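Local coordinates for BtGH115A (Bacteroides thetaiotaomicron, PDB 5BY3), which probably hydrolyses glycosidic bonds as a family GH115 4-O-methyl-alpha-glucuronidase that acts on decorated arabinogalactans, at residues K312-R323 and I350-V361. Numbering follows the deposited sequence.
Sequences KAVLDRVFVDQR and IYHAGLQVPEDV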
# COMPACT_ATOMS: atom_id res chain seq x y z
N LYS A 312 -14.56 1.94 -27.12
CA LYS A 312 -15.77 2.42 -26.40
C LYS A 312 -17.04 1.65 -26.78
O LYS A 312 -17.79 1.21 -25.90
CB LYS A 312 -16.00 3.92 -26.60
CG LYS A 312 -16.54 4.67 -25.38
CD LYS A 312 -17.18 6.01 -25.72
CE LYS A 312 -18.69 5.88 -25.93
NZ LYS A 312 -19.37 7.18 -25.69
N ALA A 313 -17.27 1.51 -28.09
CA ALA A 313 -18.32 0.66 -28.64
C ALA A 313 -18.34 -0.74 -28.01
O ALA A 313 -19.42 -1.32 -27.79
CB ALA A 313 -18.16 0.55 -30.15
N VAL A 314 -17.13 -1.26 -27.73
CA VAL A 314 -16.91 -2.63 -27.16
C VAL A 314 -17.53 -2.73 -25.76
O VAL A 314 -18.36 -3.60 -25.49
CB VAL A 314 -15.40 -3.02 -27.05
CG1 VAL A 314 -15.20 -4.39 -26.39
CG2 VAL A 314 -14.71 -2.99 -28.41
N LEU A 315 -17.09 -1.83 -24.90
CA LEU A 315 -17.43 -1.81 -23.49
C LEU A 315 -18.94 -1.66 -23.26
O LEU A 315 -19.52 -2.42 -22.46
CB LEU A 315 -16.65 -0.70 -22.78
CG LEU A 315 -15.11 -0.79 -22.83
CD1 LEU A 315 -14.49 0.41 -22.16
CD2 LEU A 315 -14.55 -2.08 -22.21
N ASP A 316 -19.56 -0.71 -23.99
CA ASP A 316 -21.02 -0.56 -24.04
C ASP A 316 -21.69 -1.91 -24.26
O ASP A 316 -22.63 -2.25 -23.55
CB ASP A 316 -21.43 0.46 -25.13
CG ASP A 316 -20.84 1.88 -24.90
OD1 ASP A 316 -20.69 2.29 -23.73
OD2 ASP A 316 -20.53 2.59 -25.89
N ARG A 317 -21.16 -2.71 -25.20
CA ARG A 317 -21.69 -4.06 -25.49
C ARG A 317 -21.42 -4.99 -24.32
O ARG A 317 -22.26 -5.84 -23.97
CB ARG A 317 -21.10 -4.63 -26.81
CG ARG A 317 -21.64 -6.00 -27.26
CD ARG A 317 -21.96 -6.08 -28.75
NE ARG A 317 -22.83 -4.97 -29.18
CZ ARG A 317 -24.16 -4.90 -29.03
NH1 ARG A 317 -24.84 -5.90 -28.46
NH2 ARG A 317 -24.83 -3.83 -29.44
N VAL A 318 -20.26 -4.81 -23.71
CA VAL A 318 -19.79 -5.68 -22.64
C VAL A 318 -20.56 -5.43 -21.34
O VAL A 318 -21.01 -6.38 -20.71
CB VAL A 318 -18.25 -5.52 -22.48
CG1 VAL A 318 -17.76 -5.86 -21.09
CG2 VAL A 318 -17.55 -6.36 -23.53
N PHE A 319 -20.74 -4.17 -20.94
CA PHE A 319 -21.51 -3.86 -19.72
C PHE A 319 -22.89 -4.51 -19.74
O PHE A 319 -23.30 -5.18 -18.78
CB PHE A 319 -21.68 -2.36 -19.55
CG PHE A 319 -20.41 -1.60 -19.28
CD1 PHE A 319 -19.25 -2.24 -18.80
CD2 PHE A 319 -20.40 -0.22 -19.43
CE1 PHE A 319 -18.11 -1.53 -18.51
CE2 PHE A 319 -19.23 0.51 -19.15
CZ PHE A 319 -18.09 -0.14 -18.68
N VAL A 320 -23.59 -4.33 -20.87
CA VAL A 320 -24.99 -4.74 -21.01
C VAL A 320 -25.13 -6.24 -20.82
O VAL A 320 -26.05 -6.67 -20.12
CB VAL A 320 -25.62 -4.20 -22.35
CG1 VAL A 320 -27.01 -4.76 -22.58
CG2 VAL A 320 -25.68 -2.67 -22.36
N ASP A 321 -24.20 -7.02 -21.35
CA ASP A 321 -24.23 -8.48 -21.19
C ASP A 321 -23.76 -8.93 -19.82
O ASP A 321 -24.24 -9.96 -19.30
CB ASP A 321 -23.36 -9.21 -22.21
CG ASP A 321 -23.61 -8.79 -23.65
OD1 ASP A 321 -24.23 -7.73 -23.90
OD2 ASP A 321 -23.14 -9.55 -24.53
N GLN A 322 -22.78 -8.21 -19.27
CA GLN A 322 -22.21 -8.54 -17.97
C GLN A 322 -23.21 -8.31 -16.85
O GLN A 322 -23.42 -9.20 -16.03
CB GLN A 322 -20.92 -7.76 -17.71
CG GLN A 322 -19.72 -8.34 -18.44
CD GLN A 322 -18.46 -7.52 -18.21
OE1 GLN A 322 -18.51 -6.34 -17.84
NE2 GLN A 322 -17.32 -8.14 -18.44
N ARG A 323 -23.84 -7.14 -16.83
CA ARG A 323 -24.98 -6.87 -15.94
C ARG A 323 -26.17 -7.83 -16.22
O ARG A 323 -26.88 -8.24 -15.29
CB ARG A 323 -25.38 -5.39 -16.02
CG ARG A 323 -24.34 -4.49 -15.37
CD ARG A 323 -24.33 -3.05 -15.81
NE ARG A 323 -25.44 -2.24 -15.26
CZ ARG A 323 -25.62 -1.91 -13.98
NH1 ARG A 323 -24.80 -2.32 -13.02
NH2 ARG A 323 -26.67 -1.17 -13.64
N ILE A 350 -9.95 5.57 -22.29
CA ILE A 350 -11.23 5.16 -22.83
C ILE A 350 -12.46 5.61 -21.98
O ILE A 350 -13.51 5.98 -22.54
CB ILE A 350 -11.21 3.69 -23.37
CG1 ILE A 350 -12.58 3.26 -23.85
CG2 ILE A 350 -10.65 2.68 -22.38
CD1 ILE A 350 -13.02 4.01 -25.07
N TYR A 351 -12.29 5.69 -20.65
CA TYR A 351 -13.28 6.38 -19.79
C TYR A 351 -13.48 7.86 -20.22
O TYR A 351 -14.58 8.21 -20.66
CB TYR A 351 -12.93 6.27 -18.31
CG TYR A 351 -13.77 7.16 -17.42
CD1 TYR A 351 -15.05 6.75 -16.99
CD2 TYR A 351 -13.29 8.42 -17.00
CE1 TYR A 351 -15.82 7.57 -16.18
CE2 TYR A 351 -14.06 9.25 -16.19
CZ TYR A 351 -15.32 8.81 -15.77
OH TYR A 351 -16.10 9.64 -14.96
N HIS A 352 -12.40 8.65 -20.16
CA HIS A 352 -12.32 10.08 -20.59
C HIS A 352 -12.77 10.42 -22.02
O HIS A 352 -12.91 11.59 -22.36
CB HIS A 352 -10.92 10.67 -20.38
CG HIS A 352 -10.62 10.99 -18.94
ND1 HIS A 352 -9.35 10.86 -18.40
CD2 HIS A 352 -11.42 11.40 -17.93
CE1 HIS A 352 -9.39 11.19 -17.12
NE2 HIS A 352 -10.63 11.51 -16.81
N ALA A 353 -13.00 9.42 -22.86
CA ALA A 353 -13.52 9.68 -24.20
C ALA A 353 -15.07 9.69 -24.18
O ALA A 353 -15.73 9.36 -25.18
CB ALA A 353 -12.97 8.62 -25.14
N GLY A 354 -15.62 10.05 -23.01
CA GLY A 354 -17.05 10.03 -22.70
C GLY A 354 -17.75 8.68 -22.67
O GLY A 354 -18.80 8.51 -23.30
N LEU A 355 -17.22 7.71 -21.92
CA LEU A 355 -17.91 6.42 -21.81
C LEU A 355 -18.97 6.46 -20.71
O LEU A 355 -18.73 7.03 -19.63
CB LEU A 355 -16.90 5.32 -21.54
CG LEU A 355 -17.33 3.93 -21.10
CD1 LEU A 355 -17.91 3.04 -22.19
CD2 LEU A 355 -16.09 3.27 -20.51
N GLN A 356 -20.12 5.85 -20.97
CA GLN A 356 -21.19 5.85 -19.97
C GLN A 356 -21.11 4.61 -19.08
O GLN A 356 -21.19 3.47 -19.57
CB GLN A 356 -22.58 6.02 -20.61
CG GLN A 356 -22.79 7.34 -21.38
CD GLN A 356 -22.29 8.58 -20.65
OE1 GLN A 356 -22.87 9.02 -19.66
NE2 GLN A 356 -21.20 9.15 -21.14
N VAL A 357 -20.91 4.82 -17.78
CA VAL A 357 -20.87 3.70 -16.83
C VAL A 357 -22.08 3.88 -15.90
O VAL A 357 -22.28 4.97 -15.37
CB VAL A 357 -19.51 3.66 -16.03
CG1 VAL A 357 -19.39 2.43 -15.16
CG2 VAL A 357 -18.31 3.67 -16.97
N PRO A 358 -22.90 2.82 -15.72
CA PRO A 358 -24.13 2.96 -14.91
C PRO A 358 -23.84 3.40 -13.50
O PRO A 358 -22.90 2.88 -12.87
CB PRO A 358 -24.76 1.56 -14.95
CG PRO A 358 -24.19 0.94 -16.20
CD PRO A 358 -22.79 1.48 -16.31
N GLU A 359 -24.63 4.38 -13.04
CA GLU A 359 -24.38 5.19 -11.82
C GLU A 359 -24.11 4.40 -10.52
O GLU A 359 -23.44 4.89 -9.61
CB GLU A 359 -25.52 6.21 -11.58
CG GLU A 359 -25.84 7.16 -12.74
CD GLU A 359 -25.02 8.46 -12.71
OE1 GLU A 359 -25.11 9.24 -11.73
OE2 GLU A 359 -24.30 8.71 -13.69
N ASP A 360 -24.65 3.18 -10.45
CA ASP A 360 -24.45 2.31 -9.30
C ASP A 360 -23.04 1.69 -9.25
O ASP A 360 -22.57 1.30 -8.19
CB ASP A 360 -25.53 1.23 -9.25
CG ASP A 360 -25.55 0.35 -10.51
OD1 ASP A 360 -25.95 0.85 -11.58
OD2 ASP A 360 -25.19 -0.86 -10.41
N VAL A 361 -22.37 1.62 -10.41
CA VAL A 361 -21.04 1.01 -10.51
C VAL A 361 -19.96 1.90 -9.87
O VAL A 361 -19.82 3.10 -10.21
CB VAL A 361 -20.68 0.59 -11.96
CG1 VAL A 361 -19.31 -0.08 -12.03
CG2 VAL A 361 -21.75 -0.33 -12.52
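The guanidinium of Arg-323 has Pro-358 over one face, its CB 3.5 Å above the plane and toward the rim, while OD2 of Asp-360 sits at its edge; the Phe-319 ring has Leu-315 O of its own helix over one face, toward the rim, and receives Gln-356 O at its edge. The pairing illustrates how a helix of a TIM-barrel-type domain packs on a helix-to-strand connection: helix 308-329 lies against the chain that leads from helix 347-352 into strand 362-366 of the parallel sheet. Phe-319 points into this connection, its CE2 3.9 Å from Val-357 CG2. Next to it Leu-355 inserts its isobutyl group, CG trans to the backbone N (chi1 167°); its side chain crosses that of Leu-315 at about a right angle, with Leu-355 CD2 3.7 Å from Leu-315 CD1, and its CD1 lies by the Lys-312 CG methylene. Ile-350 extends the apolar seam, with CG1 against Leu-315 CD1.

Charged groups close the two ends. Arg-323 bends at chi3 (75°) to form a salt bridge with the Asp-360 carboxylate, although the planes are turned 40° apart. NH1 gives the straighter bond, 3.0 Å to the syn lone pair of Asp-360 OD2, and also bonds Gln-339 OE1 in strand 339-341; the NH2 bond to OD1 is weak. At the far end, Lys-312 NZ donates to Gly-354 O at 2.8 Å, reaching that oxygen from above the carbonyl plane.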